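Local structure of allantoin racemase (Pseudomonas fluorescens, 5LFD) at residues A[3-8]-A[30-35]. The protein probably racemises 5-monosubstituted hydantoins, interconverting the D and L forms of compounds such as 5-benzyl- and 5-isobutylhydantoin. Residues are numbered along the deposited sequence; the frame is centred on the assembly and turned at random.
Sequences ILVVNV and TEIVGL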
loop_
_atom_site.group_PDB
_atom_site.type_symbol
_atom_site.label_atom_id
_atom_site.label_comp_id
_atom_site.label_asym_id
_atom_site.label_seq_id
_atom_site.Cartn_x
_atom_site.Cartn_y
_atom_site.Cartn_z
ATOM N N ILE A 3 -20.681 16.995 26.768
ATOM C CA ILE A 3 -20.005 16.857 25.497
ATOM C C ILE A 3 -20.275 18.072 24.601
ATOM O O ILE A 3 -21.448 18.382 24.267
ATOM C CB ILE A 3 -20.531 15.577 24.765
ATOM C CG1 ILE A 3 -20.319 14.296 25.632
ATOM C CG2 ILE A 3 -19.935 15.492 23.366
ATOM C CD1 ILE A 3 -21.124 13.096 25.085
ATOM N N LEU A 4 -19.205 18.768 24.199
ATOM C CA LEU A 4 -19.365 19.838 23.225
ATOM C C LEU A 4 -19.535 19.254 21.823
ATOM O O LEU A 4 -18.691 18.474 21.368
ATOM C CB LEU A 4 -18.180 20.822 23.267
ATOM C CG LEU A 4 -17.780 21.407 24.635
ATOM C CD1 LEU A 4 -16.586 22.359 24.493
ATOM C CD2 LEU A 4 -18.960 22.017 25.448
ATOM N N VAL A 5 -20.637 19.602 21.165
ATOM C CA VAL A 5 -20.880 19.294 19.743
ATOM C C VAL A 5 -20.769 20.537 18.844
ATOM O O VAL A 5 -21.682 21.398 18.799
ATOM C CB VAL A 5 -22.254 18.628 19.514
ATOM C CG1 VAL A 5 -22.436 18.228 18.073
ATOM C CG2 VAL A 5 -22.373 17.397 20.399
ATOM N N VAL A 6 -19.657 20.617 18.090
ATOM C CA VAL A 6 -19.323 21.851 17.415
ATOM C C VAL A 6 -19.541 21.747 15.915
ATOM O O VAL A 6 -18.994 20.845 15.220
ATOM C CB VAL A 6 -17.864 22.265 17.736
ATOM C CG1 VAL A 6 -17.649 23.695 17.292
ATOM C CG2 VAL A 6 -17.576 22.123 19.209
ATOM N N ASN A 7 -20.365 22.639 15.415
ATOM C CA ASN A 7 -20.621 22.750 13.996
ATOM C C ASN A 7 -19.319 23.275 13.382
ATOM O O ASN A 7 -18.591 24.060 14.022
ATOM C CB ASN A 7 -21.790 23.755 13.732
ATOM C CG ASN A 7 -22.326 23.710 12.290
ATOM O OD1 ASN A 7 -21.760 23.040 11.376
ATOM N ND2 ASN A 7 -23.428 24.442 12.056
ATOM N N VAL A 8 -19.006 22.842 12.171
ATOM C CA VAL A 8 -17.872 23.410 11.421
ATOM C C VAL A 8 -18.255 24.682 10.630
ATOM O O VAL A 8 -17.384 25.465 10.237
ATOM C CB VAL A 8 -17.228 22.356 10.457
ATOM C CG1 VAL A 8 -16.439 21.299 11.256
ATOM C CG2 VAL A 8 -18.263 21.783 9.488
ATOM N N THR A 30 -26.156 12.409 30.163
ATOM C CA THR A 30 -25.257 13.105 29.203
ATOM C C THR A 30 -25.834 14.452 28.779
ATOM O O THR A 30 -26.941 14.531 28.265
ATOM C CB THR A 30 -24.903 12.243 27.946
ATOM O OG1 THR A 30 -24.125 11.117 28.362
ATOM C CG2 THR A 30 -24.091 13.045 26.939
ATOM N N GLU A 31 -25.074 15.507 28.982
ATOM C CA GLU A 31 -25.493 16.830 28.471
ATOM C C GLU A 31 -24.806 17.150 27.117
ATOM O O GLU A 31 -23.594 17.061 27.014
ATOM C CB GLU A 31 -25.233 17.920 29.508
ATOM C CG GLU A 31 -25.843 19.248 29.095
ATOM C CD GLU A 31 -25.314 20.405 29.909
ATOM O OE1 GLU A 31 -25.568 21.542 29.474
ATOM O OE2 GLU A 31 -24.652 20.177 30.968
ATOM N N ILE A 32 -25.604 17.448 26.086
ATOM C CA ILE A 32 -25.093 17.956 24.792
ATOM C C ILE A 32 -25.134 19.489 24.742
ATOM O O ILE A 32 -26.168 20.098 24.972
ATOM C CB ILE A 32 -25.911 17.440 23.571
ATOM C CG1 ILE A 32 -25.898 15.905 23.461
ATOM C CG2 ILE A 32 -25.430 18.115 22.288
ATOM C CD1 ILE A 32 -24.546 15.269 23.192
ATOM N N VAL A 33 -24.001 20.092 24.422
ATOM C CA VAL A 33 -23.876 21.512 24.317
ATOM C C VAL A 33 -23.434 21.803 22.874
ATOM O O VAL A 33 -22.246 21.619 22.500
ATOM C CB VAL A 33 -22.864 22.037 25.345
ATOM C CG1 VAL A 33 -22.515 23.480 25.025
ATOM C CG2 VAL A 33 -23.439 21.933 26.761
ATOM N N GLY A 34 -24.410 22.198 22.061
ATOM C CA GLY A 34 -24.187 22.469 20.645
ATOM C C GLY A 34 -23.644 23.883 20.438
ATOM O O GLY A 34 -24.284 24.860 20.860
ATOM N N LEU A 35 -22.478 23.989 19.794
ATOM C CA LEU A 35 -21.754 25.278 19.603
ATOM C C LEU A 35 -21.657 25.676 18.129
ATOM O O LEU A 35 -21.438 24.816 17.260
ATOM C CB LEU A 35 -20.339 25.209 20.211
ATOM C CG LEU A 35 -20.232 24.990 21.712
ATOM C CD1 LEU A 35 -18.788 24.926 22.152
ATOM C CD2 LEU A 35 -20.951 26.125 22.445
#
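I3, V5 and N7 donate their backbone N-H groups to E31, V33 and L35, while I3 O and V5 O accept from V33 N and L35 N, zipping strands 3-7 and 31-35 into a parallel pair whose axes approach to 4.6 Å at 25°. With the intervening helix 12-23 they make a beta-alpha-beta unit, 31-35 being an edge strand of the four-stranded parallel sheet within this chain. I3 N reaches E31 O at 2.9 Å, nearly straight at 172°. Beta-branched V5 and I32 favour the extended backbone and pack V5 CG2 against I32 CG2 at 3.7 Å on the side of helix 12-23, where V5 touches I18 and I32 touches A19 and A22. G34 puts no side chain beside V5; its CA makes a CA-H...O contact of 3.3 Å to V5 O. On the other face L4 CD2 lies 3.9 Å from V33 CG1, while L35, with CG anti to its carbonyl carbon (chi1 -63°), brings CD1 to 4.1 Å from L4 CD1; V6 and L35 also meet helix 47-63. The side-chain amide of buried N7 is held by T15 OG1 (to ND2) and N9 N (to OD1), while its backbone N donates to L35 O at 3.0 Å.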